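Local atomic coordinates of probable branched-chain amino acid ABC transporter, amino acid binding protein (Thermus thermophilus, PDB entry 3LKB), a protein that probably binds branched-chain amino acids such as valine and delivers them to an ABC transporter for uptake into the cell. Residues A25-A30 with Y287-L292; V31-K36 with R273-P278; L190-E195 with K219-K224. The protein carries 2 engineered substitutions. All coordinates share one frame; numbering follows the deposited sequence.

Contact 1. Residues A25-A30 with Y287-L292; sequences APYGAA and YTNGML
Tyr27 and Gly290 mark the close pass of two helices, their CA atoms 4.3 Å apart, where the axes of 25-30 and 287-292 come within 7.0 Å and their directions differ by 38°. This is helix-on-helix packing inside one lobe of a type I periplasmic binding protein: helix 21-41 follows the first strand, and helix 285-308 lies on it after the chain has returned from the other lobe. Glycine is what permits the fit. Gly290 lays its CA squarely over the middle of the Tyr27 ring in a CH-pi contact, 3.6 Å from the centroid and 3° off the ring normal; a CB here would run into the carbonyl oxygen of Tyr27. The ring reaches this place because CG stands anti to the backbone N (chi1 -165°), carrying a side chain that starts out away from the partner helix back to it. Asn289 meets the same ring at its rim, CG to Tyr27 CE1 3.5 Å, with the amide plane steeply inclined to the ring. Its ND2 also makes weak hydrogen bonds to Asn286 and to Tyr232, a residue of the valine pocket, while the rings of Tyr27 and Trp12 meet and Tyr27 touches the pocket residue Ala104. On the other flank Tyr287 fits against the turn from Pro26 to Ala30. Its CD1 edge comes to 3.4 Å from Pro26 O, an oxygen already bonded by Ala30 N, and its hydroxyl goes on to Asp33. Ala30 points its CB at the partner helix, touching Met291 and Tyr287: the CB lies 3.5 Å from Tyr287 CD1 and presses to 3.1 Å from the backbone O of the same tyrosine.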
loop_
_atom_site.group_PDB
_atom_site.type_symbol
_atom_site.label_atom_id
_atom_site.label_comp_id
_atom_site.label_asym_id
_atom_site.label_seq_id
_atom_site.Cartn_x
_atom_site.Cartn_y
_atom_site.Cartn_z
ATOM N N ALA A 25 1.926 6.136 0.793
ATOM C CA ALA A 25 0.782 5.936 -0.096
ATOM C C ALA A 25 -0.072 7.229 -0.276
ATOM O O ALA A 25 -0.184 7.758 -1.389
ATOM C CB ALA A 25 -0.068 4.731 0.355
ATOM N N PRO A 26 -0.595 7.775 0.833
ATOM C CA PRO A 26 -1.356 9.014 0.753
ATOM C C PRO A 26 -0.511 10.209 0.250
ATOM O O PRO A 26 -0.997 11.033 -0.556
ATOM C CB PRO A 26 -1.882 9.191 2.181
ATOM C CG PRO A 26 -0.969 8.382 3.063
ATOM C CD PRO A 26 -0.641 7.195 2.197
ATOM N N TYR A 27 0.746 10.258 0.647
ATOM C CA TYR A 27 1.660 11.254 0.120
ATOM C C TYR A 27 1.812 11.185 -1.417
ATOM O O TYR A 27 1.708 12.199 -2.102
ATOM C CB TYR A 27 3.039 11.039 0.757
ATOM C CG TYR A 27 3.997 12.180 0.592
ATOM C CD1 TYR A 27 4.299 13.000 1.673
ATOM C CD2 TYR A 27 4.618 12.437 -0.628
ATOM C CE1 TYR A 27 5.199 14.059 1.556
ATOM C CE2 TYR A 27 5.530 13.499 -0.756
ATOM C CZ TYR A 27 5.812 14.308 0.348
ATOM O OH TYR A 27 6.728 15.360 0.264
ATOM N N GLY A 28 2.090 9.988 -1.939
ATOM C CA GLY A 28 2.272 9.813 -3.366
ATOM C C GLY A 28 0.982 10.213 -4.040
ATOM O O GLY A 28 0.975 10.932 -5.037
ATOM N N ALA A 29 -0.124 9.813 -3.439
ATOM C CA ALA A 29 -1.411 10.046 -4.055
ATOM C C ALA A 29 -1.674 11.563 -4.195
ATOM O O ALA A 29 -2.187 12.036 -5.214
ATOM C CB ALA A 29 -2.544 9.320 -3.213
ATOM N N ALA A 30 -1.334 12.313 -3.153
ATOM C CA ALA A 30 -1.523 13.779 -3.162
ATOM C C ALA A 30 -0.691 14.412 -4.266
ATOM O O ALA A 30 -1.150 15.330 -4.929
ATOM C CB ALA A 30 -1.179 14.386 -1.804
ATOM N N TYR A 287 -1.589 13.012 3.049
ATOM C CA TYR A 287 -2.182 13.580 1.856
ATOM C C TYR A 287 -2.017 15.095 1.911
ATOM O O TYR A 287 -1.598 15.702 0.958
ATOM C CB TYR A 287 -3.647 13.136 1.797
ATOM C CG TYR A 287 -4.329 13.361 0.486
ATOM C CD1 TYR A 287 -3.981 12.608 -0.614
ATOM C CD2 TYR A 287 -5.301 14.361 0.341
ATOM C CE1 TYR A 287 -4.579 12.797 -1.824
ATOM C CE2 TYR A 287 -5.937 14.580 -0.904
ATOM C CZ TYR A 287 -5.548 13.784 -1.984
ATOM O OH TYR A 287 -6.107 13.921 -3.223
ATOM N N THR A 288 -2.229 15.714 3.059
ATOM C CA THR A 288 -1.904 17.143 3.214
ATOM C C THR A 288 -0.412 17.419 2.946
ATOM O O THR A 288 -0.059 18.382 2.271
ATOM C CB THR A 288 -2.242 17.656 4.644
ATOM O OG1 THR A 288 -3.485 17.105 5.070
ATOM C CG2 THR A 288 -2.326 19.188 4.698
ATOM N N ASN A 289 0.451 16.559 3.489
ATOM C CA ASN A 289 1.911 16.657 3.390
ATOM C C ASN A 289 2.408 16.594 1.941
ATOM O O ASN A 289 3.144 17.465 1.492
ATOM C CB ASN A 289 2.484 15.521 4.237
ATOM C CG ASN A 289 3.973 15.627 4.477
ATOM O OD1 ASN A 289 4.645 16.575 4.031
ATOM N ND2 ASN A 289 4.520 14.619 5.185
ATOM N N GLY A 290 1.973 15.585 1.196
ATOM C CA GLY A 290 2.247 15.521 -0.253
ATOM C C GLY A 290 1.707 16.692 -1.060
ATOM O O GLY A 290 2.331 17.152 -2.019
ATOM N N MET A 291 0.546 17.183 -0.670
ATOM C CA MET A 291 -0.073 18.264 -1.420
ATOM C C MET A 291 0.761 19.539 -1.201
ATOM O O MET A 291 0.975 20.339 -2.126
ATOM C CB MET A 291 -1.549 18.452 -1.018
ATOM C CG MET A 291 -2.298 19.351 -1.981
ATOM S SD MET A 291 -4.109 19.259 -1.868
ATOM C CE MET A 291 -4.161 17.595 -2.520
ATOM N N LEU A 292 1.259 19.728 0.015
ATOM C CA LEU A 292 2.107 20.900 0.234
ATOM C C LEU A 292 3.389 20.787 -0.636
ATOM O O LEU A 292 3.755 21.731 -1.310
ATOM C CB LEU A 292 2.425 21.078 1.738
ATOM C CG LEU A 292 3.488 22.120 2.084
ATOM C CD1 LEU A 292 2.955 23.515 1.704
ATOM C CD2 LEU A 292 3.981 22.083 3.571
#

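Contact 2. Residues V31-K36 with R273-P278; sequences VEDYCK and RKYGRP
Arg277 grips the carboxylate of Asp33 side-on, in a two-bond salt bridge. The stronger bond runs from Arg277 NE to the syn lone pair of Asp33 OD2, 2.7 Å long and almost straight at 176°, with the acceptor in the guanidinium plane. The second, from Arg277 NH2 to Asp33 OD1 at 3.0 Å, is more bent and meets the oxygen from above the carboxylate, since the two planes are turned 40° apart. The side chains meet tip to tip; the arginine chain bends at chi2 (-59°), which places CD, and is extended beyond it. Asp33 OD2 takes a further hydrogen bond from outside, with Tyr287 OH, and Arg277 NH1 bonds Gln57 of the second subunit, so the pair ties this helix to the dimer partner. An alanine in place of Arg277 would probably leave the buried Asp33 carboxylate without its counter-charge and Gln57 of the other subunit without this donor. Farther out, Lys36 forms a weak salt bridge to Glu32 across one helical turn. Its CD lies over one face of Tyr275 and its CG above the rim, 3.8 Å from Tyr275 CZ, while CG of Lys274 lies over the opposite face, offset toward the rim. The Tyr275 CE2 atom also rests 3.5 Å from Asp33 O. Gly276, with positive phi, ends helix 263-274 as the C-prime residue of a Schellman motif, and the chain turns there to present Arg277. Helix 21-41 meets this helix end with one flank, touches strand 47-55 through Glu32 and Cys35, and packs Tyr34 on helix 285-308.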
loop_
_atom_site.group_PDB
_atom_site.type_symbol
_atom_site.label_atom_id
_atom_site.label_comp_id
_atom_site.label_asym_id
_atom_site.label_seq_id
_atom_site.Cartn_x
_atom_site.Cartn_y
_atom_site.Cartn_z
ATOM N N VAL A 31 0.524 13.918 -4.495
ATOM C CA VAL A 31 1.370 14.552 -5.515
ATOM C C VAL A 31 0.690 14.365 -6.895
ATOM O O VAL A 31 0.567 15.292 -7.684
ATOM C CB VAL A 31 2.775 13.935 -5.551
ATOM C CG1 VAL A 31 3.520 14.455 -6.733
ATOM C CG2 VAL A 31 3.533 14.192 -4.285
ATOM N N GLU A 32 0.255 13.135 -7.165
ATOM C CA GLU A 32 -0.353 12.814 -8.429
ATOM C C GLU A 32 -1.615 13.640 -8.595
ATOM O O GLU A 32 -1.833 14.210 -9.648
ATOM C CB GLU A 32 -0.693 11.340 -8.504
ATOM C CG GLU A 32 -1.203 10.958 -9.869
ATOM C CD GLU A 32 -1.284 9.448 -10.090
ATOM O OE1 GLU A 32 -0.366 8.695 -9.641
ATOM O OE2 GLU A 32 -2.279 9.025 -10.732
ATOM N N ASP A 33 -2.426 13.718 -7.539
ATOM C CA ASP A 33 -3.678 14.475 -7.595
ATOM C C ASP A 33 -3.517 15.982 -7.846
ATOM O O ASP A 33 -4.223 16.559 -8.684
ATOM C CB ASP A 33 -4.542 14.215 -6.346
ATOM C CG ASP A 33 -5.100 12.815 -6.352
ATOM O OD1 ASP A 33 -4.883 12.155 -7.391
ATOM O OD2 ASP A 33 -5.701 12.358 -5.351
ATOM N N TYR A 34 -2.600 16.564 -7.124
ATOM C CA TYR A 34 -2.362 17.989 -7.240
ATOM C C TYR A 34 -1.860 18.339 -8.637
ATOM O O TYR A 34 -2.275 19.337 -9.241
ATOM C CB TYR A 34 -1.338 18.403 -6.202
ATOM C CG TYR A 34 -1.337 19.892 -6.089
ATOM C CD1 TYR A 34 -2.340 20.494 -5.389
ATOM C CD2 TYR A 34 -0.344 20.615 -6.719
ATOM C CE1 TYR A 34 -2.393 21.859 -5.307
ATOM C CE2 TYR A 34 -0.396 21.987 -6.653
ATOM C CZ TYR A 34 -1.414 22.591 -5.958
ATOM O OH TYR A 34 -1.473 23.953 -5.914
ATOM N N CYS A 35 -0.943 17.496 -9.133
ATOM C CA CYS A 35 -0.385 17.699 -10.446
ATOM C C CYS A 35 -1.482 17.619 -11.498
ATOM O O CYS A 35 -1.465 18.349 -12.501
ATOM C CB CYS A 35 0.690 16.668 -10.733
ATOM S SG CYS A 35 1.660 16.993 -12.238
ATOM N N LYS A 36 -2.446 16.727 -11.219
ATOM C CA LYS A 36 -3.610 16.506 -12.067
ATOM C C LYS A 36 -4.482 17.741 -12.066
ATOM O O LYS A 36 -4.936 18.218 -13.105
ATOM C CB LYS A 36 -4.411 15.330 -11.520
ATOM C CG LYS A 36 -5.167 14.558 -12.586
ATOM C CD LYS A 36 -4.890 13.066 -12.511
ATOM C CE LYS A 36 -3.507 12.737 -13.044
ATOM N NZ LYS A 36 -3.251 11.265 -13.037
ATOM N N ARG A 273 -12.050 14.450 -3.429
ATOM C CA ARG A 273 -13.317 13.906 -3.876
ATOM C C ARG A 273 -13.351 13.847 -5.389
ATOM O O ARG A 273 -13.719 12.812 -5.985
ATOM C CB ARG A 273 -14.523 14.625 -3.248
ATOM C CG ARG A 273 -14.819 16.046 -3.705
ATOM C CD ARG A 273 -15.749 16.128 -4.985
ATOM N NE ARG A 273 -17.000 15.345 -4.876
ATOM C CZ ARG A 273 -18.171 15.805 -4.412
ATOM N NH1 ARG A 273 -18.302 17.066 -3.988
ATOM N NH2 ARG A 273 -19.226 14.989 -4.374
ATOM N N LYS A 274 -12.844 14.909 -6.007
ATOM C CA LYS A 274 -12.813 15.001 -7.438
ATOM C C LYS A 274 -12.299 13.729 -8.050
ATOM O O LYS A 274 -12.936 13.237 -8.965
ATOM C CB LYS A 274 -11.983 16.198 -7.898
ATOM C CG LYS A 274 -11.963 16.388 -9.427
ATOM C CD LYS A 274 -12.203 17.862 -9.866
ATOM C CE LYS A 274 -11.927 18.063 -11.372
ATOM N NZ LYS A 274 -12.578 17.025 -12.292
ATOM N N TYR A 275 -11.171 13.193 -7.572
ATOM C CA TYR A 275 -10.551 12.016 -8.204
ATOM C C TYR A 275 -10.889 10.698 -7.489
ATOM O O TYR A 275 -10.191 9.687 -7.655
ATOM C CB TYR A 275 -9.014 12.182 -8.375
ATOM C CG TYR A 275 -8.630 13.454 -9.105
ATOM C CD1 TYR A 275 -9.048 13.672 -10.443
ATOM C CD2 TYR A 275 -7.895 14.464 -8.462
ATOM C CE1 TYR A 275 -8.746 14.861 -11.127
ATOM C CE2 TYR A 275 -7.551 15.663 -9.134
ATOM C CZ TYR A 275 -7.994 15.861 -10.471
ATOM O OH TYR A 275 -7.710 17.016 -11.146
ATOM N N GLY A 276 -11.956 10.728 -6.685
ATOM C CA GLY A 276 -12.511 9.532 -6.024
ATOM C C GLY A 276 -11.577 8.836 -5.036
ATOM O O GLY A 276 -11.584 7.614 -4.938
ATOM N N ARG A 277 -10.761 9.598 -4.308
ATOM C CA ARG A 277 -9.905 8.979 -3.302
ATOM C C ARG A 277 -10.771 8.435 -2.178
ATOM O O ARG A 277 -11.848 8.977 -1.913
ATOM C CB ARG A 277 -8.870 9.979 -2.750
ATOM C CG ARG A 277 -7.857 10.417 -3.793
ATOM C CD ARG A 277 -7.121 9.224 -4.309
ATOM N NE ARG A 277 -5.991 9.672 -5.093
ATOM C CZ ARG A 277 -5.071 8.894 -5.640
ATOM N NH1 ARG A 277 -5.103 7.558 -5.492
ATOM N NH2 ARG A 277 -4.104 9.476 -6.339
ATOM N N PRO A 278 -10.315 7.354 -1.523
ATOM C CA PRO A 278 -11.045 6.881 -0.331
ATOM C C PRO A 278 -10.990 7.904 0.785
ATOM O O PRO A 278 -9.986 8.637 0.926
ATOM C CB PRO A 278 -10.304 5.624 0.095
ATOM C CG PRO A 278 -9.225 5.402 -0.911
ATOM C CD PRO A 278 -9.176 6.498 -1.898
#

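Contact 3. Residues L190-E195 with K219-K224; sequences LLKRFE and KRLGLK
Leu191 and Leu223 form the close-packed part of this contact, CB of Leu191 lying 3.8 Å from CD1 of Leu223 with the two side chains crossing obliquely. Leu191 CD2 adds a second touch to that methyl at 4.1 Å. Leu223 points at the helix from its CB on, and chi1 (-49°) sets CG anti to the carbonyl carbon. Leu191 is buried: beyond the contact it also packs against Ile214, Asp217 and Met225. In topology the contact joins two crossover helices of the parallel part of the mixed sheet in the second lobe. Helix 188-196 leads into strand 201-205, and the turn after helix 208-220 leads into strand 226-229. Gly222 closes the latter helix in a Schellman motif; its positive phi suits a glycine, and its N holds Lys219 O at 2.8 Å. The turn sets Leu221 and Leu223 one on each side of the glycine in sequence, both facing helix 188-196.

Toward solvent the fit is looser. Leu221 CD1 comes no nearer to Leu191 CD1 than 4.3 Å, and its other methyl, CD2, meets the aliphatic end of exposed Lys192, with CE 3.7 Å away. Glu195, also exposed, leans in from the solvent side, its OE2 3.9 Å from Leu223 CD2. Across the two segments the charged ends find methyl groups, not opposite charges. The leucines therefore supply the cohesion, by van der Waals and hydrophobic contact; Lys192 lends its carbon chain, while the carboxylate of Glu195 against a methyl probably adds little, and both charges probably stay near water.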
loop_
_atom_site.group_PDB
_atom_site.type_symbol
_atom_site.label_atom_id
_atom_site.label_comp_id
_atom_site.label_asym_id
_atom_site.label_seq_id
_atom_site.Cartn_x
_atom_site.Cartn_y
_atom_site.Cartn_z
ATOM N N LEU A 190 8.869 -5.405 25.457
ATOM C CA LEU A 190 9.506 -4.120 25.392
ATOM C C LEU A 190 8.833 -3.217 26.399
ATOM O O LEU A 190 9.481 -2.534 27.161
ATOM C CB LEU A 190 9.403 -3.548 23.985
ATOM C CG LEU A 190 9.613 -2.060 23.855
ATOM C CD1 LEU A 190 11.105 -1.820 23.955
ATOM C CD2 LEU A 190 9.096 -1.645 22.525
ATOM N N LEU A 191 7.518 -3.241 26.413
ATOM C CA LEU A 191 6.774 -2.439 27.366
ATOM C C LEU A 191 7.064 -2.822 28.841
ATOM O O LEU A 191 7.205 -1.936 29.700
ATOM C CB LEU A 191 5.276 -2.461 27.024
ATOM C CG LEU A 191 4.871 -1.741 25.727
ATOM C CD1 LEU A 191 3.521 -2.192 25.241
ATOM C CD2 LEU A 191 4.897 -0.201 25.854
ATOM N N LYS A 192 7.160 -4.121 29.126
ATOM C CA LYS A 192 7.540 -4.621 30.480
ATOM C C LYS A 192 8.949 -4.162 30.900
ATOM O O LYS A 192 9.152 -3.808 32.032
ATOM C CB LYS A 192 7.467 -6.153 30.549
ATOM C CG LYS A 192 6.279 -6.782 31.239
ATOM C CD LYS A 192 4.953 -6.126 30.956
ATOM C CE LYS A 192 3.827 -7.204 30.896
ATOM N NZ LYS A 192 3.154 -7.655 32.178
ATOM N N ARG A 193 9.890 -4.142 29.965
ATOM C CA ARG A 193 11.215 -3.553 30.158
ATOM C C ARG A 193 11.132 -2.089 30.602
ATOM O O ARG A 193 11.772 -1.705 31.589
ATOM C CB ARG A 193 12.042 -3.649 28.865
ATOM C CG ARG A 193 13.281 -4.553 28.891
ATOM C CD ARG A 193 14.374 -3.949 29.817
ATOM N NE ARG A 193 14.053 -4.124 31.256
ATOM C CZ ARG A 193 14.831 -3.781 32.299
ATOM N NH1 ARG A 193 16.034 -3.205 32.130
ATOM N NH2 ARG A 193 14.390 -4.025 33.531
ATOM N N PHE A 194 10.336 -1.289 29.886
ATOM C CA PHE A 194 10.113 0.147 30.207
ATOM C C PHE A 194 9.483 0.346 31.573
ATOM O O PHE A 194 9.901 1.190 32.339
ATOM C CB PHE A 194 9.213 0.802 29.151
ATOM C CG PHE A 194 9.895 1.037 27.824
ATOM C CD1 PHE A 194 11.219 0.612 27.599
ATOM C CD2 PHE A 194 9.199 1.636 26.785
ATOM C CE1 PHE A 194 11.859 0.831 26.387
ATOM C CE2 PHE A 194 9.812 1.872 25.540
ATOM C CZ PHE A 194 11.145 1.472 25.329
ATOM N N GLU A 195 8.468 -0.456 31.868
ATOM C CA GLU A 195 7.804 -0.386 33.133
ATOM C C GLU A 195 8.795 -0.713 34.272
ATOM O O GLU A 195 8.762 -0.039 35.274
ATOM C CB GLU A 195 6.589 -1.313 33.158
ATOM C CG GLU A 195 6.327 -1.877 34.557
ATOM C CD GLU A 195 4.871 -2.111 34.843
ATOM O OE1 GLU A 195 4.439 -3.284 34.725
ATOM O OE2 GLU A 195 4.158 -1.130 35.178
ATOM N N LYS A 219 -2.407 -0.316 26.280
ATOM C CA LYS A 219 -3.773 -0.354 26.784
ATOM C C LYS A 219 -4.103 -1.733 27.421
ATOM O O LYS A 219 -4.473 -1.806 28.596
ATOM C CB LYS A 219 -4.729 0.004 25.637
ATOM C CG LYS A 219 -6.129 0.324 26.053
ATOM C CD LYS A 219 -7.081 0.342 24.851
ATOM C CE LYS A 219 -8.569 0.156 25.284
ATOM N NZ LYS A 219 -8.986 1.356 26.085
ATOM N N ARG A 220 -3.904 -2.805 26.649
ATOM C CA ARG A 220 -4.156 -4.181 27.057
ATOM C C ARG A 220 -3.545 -4.450 28.427
ATOM O O ARG A 220 -4.202 -5.011 29.307
ATOM C CB ARG A 220 -3.506 -5.133 26.049
ATOM C CG ARG A 220 -4.330 -6.337 25.643
ATOM C CD ARG A 220 -5.534 -5.880 24.748
ATOM N NE ARG A 220 -6.698 -6.776 24.879
ATOM C CZ ARG A 220 -7.568 -6.790 25.906
ATOM N NH1 ARG A 220 -7.463 -5.938 26.924
ATOM N NH2 ARG A 220 -8.558 -7.678 25.919
ATOM N N LEU A 221 -2.285 -4.048 28.599
ATOM C CA LEU A 221 -1.575 -4.289 29.845
ATOM C C LEU A 221 -1.901 -3.310 30.986
ATOM O O LEU A 221 -1.399 -3.481 32.112
ATOM C CB LEU A 221 -0.065 -4.296 29.604
ATOM C CG LEU A 221 0.405 -5.372 28.632
ATOM C CD1 LEU A 221 1.678 -4.936 27.999
ATOM C CD2 LEU A 221 0.538 -6.725 29.349
ATOM N N GLY A 222 -2.701 -2.284 30.693
ATOM C CA GLY A 222 -3.021 -1.226 31.658
ATOM C C GLY A 222 -1.902 -0.297 32.105
ATOM O O GLY A 222 -1.925 0.149 33.246
ATOM N N LEU A 223 -0.936 0.031 31.244
ATOM C CA LEU A 223 0.194 0.844 31.709
ATOM C C LEU A 223 -0.133 2.335 31.753
ATOM O O LEU A 223 -1.024 2.803 31.036
ATOM C CB LEU A 223 1.424 0.637 30.848
ATOM C CG LEU A 223 1.902 -0.773 30.508
ATOM C CD1 LEU A 223 3.026 -0.674 29.515
ATOM C CD2 LEU A 223 2.361 -1.533 31.741
ATOM N N LYS A 224 0.605 3.076 32.577
ATOM C CA LYS A 224 0.368 4.505 32.751
ATOM C C LYS A 224 1.331 5.438 31.976
ATOM O O LYS A 224 1.198 6.665 32.058
ATOM C CB LYS A 224 0.413 4.892 34.240
ATOM C CG LYS A 224 -0.294 3.929 35.212
ATOM C CD LYS A 224 -1.838 3.958 35.093
ATOM C CE LYS A 224 -2.495 3.027 36.128
ATOM N NZ LYS A 224 -1.773 3.092 37.448
#

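Contacts 1 and 2 are successive stations on helix 21-41, their centres 9 Å apart. The bond between Tyr287 OH and Asp33 OD2, 2.7 Å, ties one to the other, and Met291 CG packs on Tyr34 CD1 at 3.6 Å. Contact 1 lies nearer the ligand: the Tyr27 side chain is about 6 Å from the bound valine, whereas contact 2 lies toward the surface and the second subunit. Contact 3 belongs to the other lobe, its centre about 34 Å from that of contact 1 and 41 Å from that of contact 2. Along the chain it is nested inside both loops, as expected where the polypeptide crosses to the second lobe and returns.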